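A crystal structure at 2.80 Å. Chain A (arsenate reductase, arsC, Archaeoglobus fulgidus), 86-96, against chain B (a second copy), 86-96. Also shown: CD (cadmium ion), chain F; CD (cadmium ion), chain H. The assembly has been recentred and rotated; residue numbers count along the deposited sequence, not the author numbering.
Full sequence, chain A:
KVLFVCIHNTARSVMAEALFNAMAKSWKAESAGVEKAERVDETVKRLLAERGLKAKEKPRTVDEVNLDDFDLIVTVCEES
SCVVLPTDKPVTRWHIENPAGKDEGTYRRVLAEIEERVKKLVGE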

# COMPACT_ATOMS: atom_id res chain seq x y z
N PRO A 86 2.76 5.42 7.88
CA PRO A 86 1.43 5.81 8.38
C PRO A 86 1.04 7.27 8.08
O PRO A 86 0.86 8.07 9.00
CB PRO A 86 1.57 5.57 9.88
CG PRO A 86 2.99 5.93 10.14
CD PRO A 86 3.70 5.25 9.00
N THR A 87 0.85 7.58 6.80
CA THR A 87 0.49 8.93 6.42
C THR A 87 -0.25 9.02 5.09
O THR A 87 0.19 8.42 4.10
CB THR A 87 1.75 9.82 6.40
OG1 THR A 87 1.37 11.20 6.33
CG2 THR A 87 2.65 9.47 5.22
N ASP A 88 -1.42 9.69 5.08
CA ASP A 88 -2.21 9.90 3.86
C ASP A 88 -1.49 11.07 3.11
O ASP A 88 -2.00 11.61 2.13
CB ASP A 88 -3.67 10.24 4.18
CG ASP A 88 -4.42 8.97 4.61
OD1 ASP A 88 -4.66 8.77 5.82
OD2 ASP A 88 -4.79 8.10 3.79
N LYS A 89 -0.31 11.47 3.61
CA LYS A 89 0.54 12.52 3.02
C LYS A 89 1.22 12.06 1.72
O LYS A 89 1.13 10.89 1.34
CB LYS A 89 1.66 12.91 3.99
CG LYS A 89 1.31 14.02 4.96
CD LYS A 89 1.29 15.39 4.27
CE LYS A 89 1.15 16.53 5.28
NZ LYS A 89 1.37 17.86 4.65
N PRO A 90 1.94 12.96 1.04
CA PRO A 90 2.62 12.58 -0.20
C PRO A 90 3.96 11.90 0.03
O PRO A 90 4.78 12.40 0.81
CB PRO A 90 2.79 13.92 -0.92
CG PRO A 90 3.01 14.85 0.21
CD PRO A 90 1.97 14.42 1.22
N VAL A 91 4.17 10.77 -0.63
CA VAL A 91 5.41 10.01 -0.50
C VAL A 91 5.80 9.29 -1.80
O VAL A 91 4.95 8.70 -2.48
CB VAL A 91 5.37 9.00 0.71
CG1 VAL A 91 4.00 8.96 1.37
CG2 VAL A 91 5.80 7.62 0.27
N THR A 92 7.08 9.38 -2.17
CA THR A 92 7.60 8.74 -3.37
C THR A 92 8.46 7.52 -2.99
O THR A 92 8.66 7.23 -1.80
CB THR A 92 8.48 9.69 -4.20
OG1 THR A 92 7.94 11.01 -4.18
CG2 THR A 92 8.54 9.23 -5.64
N ARG A 93 8.97 6.82 -4.00
CA ARG A 93 9.80 5.64 -3.77
C ARG A 93 11.02 5.61 -4.68
O ARG A 93 10.88 5.68 -5.90
CB ARG A 93 8.97 4.39 -3.98
CG ARG A 93 7.79 4.28 -3.03
CD ARG A 93 6.93 3.08 -3.35
NE ARG A 93 5.84 2.91 -2.40
CZ ARG A 93 4.63 2.45 -2.71
NH1 ARG A 93 3.70 2.34 -1.77
NH2 ARG A 93 4.33 2.13 -3.97
N TRP A 94 12.20 5.54 -4.09
CA TRP A 94 13.42 5.49 -4.88
C TRP A 94 14.09 4.15 -4.68
O TRP A 94 14.47 3.81 -3.57
CB TRP A 94 14.40 6.57 -4.45
CG TRP A 94 13.97 7.94 -4.77
CD1 TRP A 94 12.83 8.31 -5.42
CD2 TRP A 94 14.66 9.15 -4.42
NE1 TRP A 94 12.76 9.68 -5.48
CE2 TRP A 94 13.87 10.22 -4.88
CE3 TRP A 94 15.86 9.42 -3.77
CZ2 TRP A 94 14.23 11.54 -4.69
CZ3 TRP A 94 16.23 10.73 -3.58
CH2 TRP A 94 15.42 11.78 -4.04
N HIS A 95 14.21 3.38 -5.75
CA HIS A 95 14.87 2.09 -5.65
C HIS A 95 16.37 2.34 -5.81
O HIS A 95 16.86 2.62 -6.91
CB HIS A 95 14.33 1.15 -6.72
CG HIS A 95 12.85 0.92 -6.61
ND1 HIS A 95 12.28 0.21 -5.58
CD2 HIS A 95 11.83 1.30 -7.42
CE1 HIS A 95 10.97 0.16 -5.75
NE2 HIS A 95 10.67 0.81 -6.86
N ILE A 96 17.08 2.31 -4.69
CA ILE A 96 18.51 2.57 -4.67
C ILE A 96 19.30 1.43 -4.02
O ILE A 96 18.99 0.99 -2.91
CB ILE A 96 18.81 3.88 -3.93
CG1 ILE A 96 18.11 5.04 -4.63
CG2 ILE A 96 20.31 4.12 -3.88
CD1 ILE A 96 18.26 6.37 -3.93
CD CD F . -6.69 7.90 5.25
CD CD H . 8.61 -0.40 -6.81
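Chain B (86-96) PTDKPVTRWHI

The two copies of stretch 86-96 meet antiparallel about a local twofold, as the register of CA atoms shows: Asp A88 lies nearest Arg B93 and Arg A93 nearest Asp B88, both pairs with CA to CA distances of 5.0 Å, while Pro A90 CA is 4.0 Å from Thr B92 CA and Thr A92 CA is 4.0 Å from Pro B90 CA. Val A91 faces Val B91 at the centre, their CA atoms 6.0 Å apart, in a single antiparallel bridge. Chain B repeats the backbone of chain A closely. Val B91 (phi/psi -147/133), Arg B93 (-135/124) and Trp B94 (-115/116) are extended, whereas Asp B88 (-78/6) turns the chain just before Lys B89 and Pro B90. The contact buries 667 Å², both sides summed.

Two backbone hydrogen bonds flank the central valines. Arg B93 N donates to Asp A88 O at 3.0 Å with an N-H...O angle of 139°, and Arg A93 N donates to Asp B88 O at 2.9 Å with an angle of 136°. Near the axis the approach is looser: Val A91 O stands 3.6 Å from Val B91 N.

Cadmium supplies the second link, one ion at each end of the pairing. The chain F ion is held by Asp A88 OD1 at 2.3 Å, Asp A88 OD2 at 2.4 Å and His B95 NE2 at 2.2 Å. The chain H ion is held by Asp B88 OD1 and Asp B88 OD2, each at 2.3 Å, and His A95 NE2 at 2.4 Å. Each aspartate is thus bidentate, and each ion takes ligands from both chains. This shared coordination explains why His A95 NE2 comes within 2.9 Å of Asp B88 OD2 without a hydrogen bond: both atoms bind the metal.

The remaining contacts are packing. The CA-to-CB bonds of Pro B90 and Thr B92 point sideways to chain A, and Thr A92 OG1 reaches 3.0 Å from Pro B90 CB, matched by Thr B92 OG1 at 3.0 Å from Pro A90 CB. The threonine methyls lie over the turn, with Thr B92 CG2 3.2 Å from Asp A88 O. Arg B93 points its CA-to-CB bond toward chain A and, with chi2 and chi3 both t, runs out past the aspartate, its CD 3.4 Å from Asp A88 OD2. That oxygen lies at the edge of the guanidinium, near its plane. The CA-to-CB bond of Val B91 points away from chain A, so its side chain adds little to the valine bridge.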

# COMPACT_ATOMS: atom_id res chain seq x y z
N PRO B 86 -0.41 2.09 -9.78
CA PRO B 86 0.83 1.42 -10.19
C PRO B 86 1.99 2.38 -10.47
O PRO B 86 2.43 2.51 -11.62
CB PRO B 86 0.40 0.69 -11.46
CG PRO B 86 -0.62 1.61 -12.05
CD PRO B 86 -1.44 1.97 -10.83
N THR B 87 2.50 3.04 -9.43
CA THR B 87 3.61 3.96 -9.63
C THR B 87 4.47 4.20 -8.39
O THR B 87 3.94 4.42 -7.29
CB THR B 87 3.11 5.31 -10.20
OG1 THR B 87 4.22 6.07 -10.69
CG2 THR B 87 2.34 6.11 -9.14
N ASP B 88 5.79 4.06 -8.54
CA ASP B 88 6.73 4.30 -7.44
C ASP B 88 6.86 5.85 -7.34
O ASP B 88 7.66 6.37 -6.56
CB ASP B 88 8.09 3.62 -7.66
CG ASP B 88 8.02 2.13 -7.34
OD1 ASP B 88 8.06 1.31 -8.27
OD2 ASP B 88 7.97 1.71 -6.17
N LYS B 89 6.05 6.57 -8.12
CA LYS B 89 5.98 8.05 -8.14
C LYS B 89 5.33 8.66 -6.87
O LYS B 89 4.78 7.93 -6.04
CB LYS B 89 5.16 8.52 -9.34
CG LYS B 89 5.93 8.74 -10.62
CD LYS B 89 6.80 9.99 -10.56
CE LYS B 89 7.36 10.33 -11.93
NZ LYS B 89 8.06 11.64 -11.93
N PRO B 90 5.39 10.00 -6.72
CA PRO B 90 4.79 10.64 -5.54
C PRO B 90 3.26 10.78 -5.66
O PRO B 90 2.75 11.25 -6.68
CB PRO B 90 5.48 12.01 -5.51
CG PRO B 90 5.68 12.31 -6.93
CD PRO B 90 6.17 10.99 -7.49
N VAL B 91 2.54 10.35 -4.62
CA VAL B 91 1.09 10.42 -4.59
C VAL B 91 0.54 10.67 -3.19
O VAL B 91 0.98 10.03 -2.23
CB VAL B 91 0.42 9.14 -5.20
CG1 VAL B 91 1.44 8.09 -5.55
CG2 VAL B 91 -0.63 8.56 -4.27
N THR B 92 -0.40 11.62 -3.08
CA THR B 92 -1.03 11.95 -1.79
C THR B 92 -2.46 11.43 -1.76
O THR B 92 -2.97 10.92 -2.77
CB THR B 92 -1.11 13.46 -1.54
OG1 THR B 92 0.05 14.11 -2.06
CG2 THR B 92 -1.19 13.73 -0.06
N ARG B 93 -3.13 11.59 -0.62
CA ARG B 93 -4.50 11.12 -0.45
C ARG B 93 -5.38 12.16 0.23
O ARG B 93 -5.07 12.62 1.33
CB ARG B 93 -4.51 9.84 0.39
CG ARG B 93 -3.73 8.70 -0.24
CD ARG B 93 -3.65 7.51 0.69
NE ARG B 93 -2.97 6.38 0.08
CZ ARG B 93 -2.18 5.53 0.73
NH1 ARG B 93 -1.61 4.53 0.07
NH2 ARG B 93 -1.95 5.68 2.03
N TRP B 94 -6.49 12.52 -0.41
CA TRP B 94 -7.40 13.50 0.15
C TRP B 94 -8.71 12.83 0.44
O TRP B 94 -9.37 12.35 -0.47
CB TRP B 94 -7.66 14.64 -0.83
CG TRP B 94 -6.50 15.54 -1.06
CD1 TRP B 94 -5.28 15.46 -0.48
CD2 TRP B 94 -6.44 16.63 -1.99
NE1 TRP B 94 -4.46 16.44 -0.98
CE2 TRP B 94 -5.15 17.16 -1.91
CE3 TRP B 94 -7.36 17.20 -2.87
CZ2 TRP B 94 -4.75 18.25 -2.69
CZ3 TRP B 94 -6.95 18.28 -3.64
CH2 TRP B 94 -5.66 18.79 -3.54
N HIS B 95 -9.09 12.77 1.71
CA HIS B 95 -10.36 12.17 2.07
C HIS B 95 -11.43 13.24 1.90
O HIS B 95 -11.53 14.18 2.70
CB HIS B 95 -10.29 11.64 3.50
CG HIS B 95 -9.10 10.76 3.72
ND1 HIS B 95 -9.03 9.47 3.26
CD2 HIS B 95 -7.91 11.01 4.33
CE1 HIS B 95 -7.86 8.94 3.58
NE2 HIS B 95 -7.16 9.86 4.23
N ILE B 96 -12.18 13.14 0.82
CA ILE B 96 -13.20 14.11 0.52
C ILE B 96 -14.55 13.46 0.32
O ILE B 96 -14.68 12.50 -0.45
CB ILE B 96 -12.85 14.92 -0.76
CG1 ILE B 96 -11.53 15.69 -0.56
CG2 ILE B 96 -13.96 15.91 -1.10
CD1 ILE B 96 -11.08 16.47 -1.79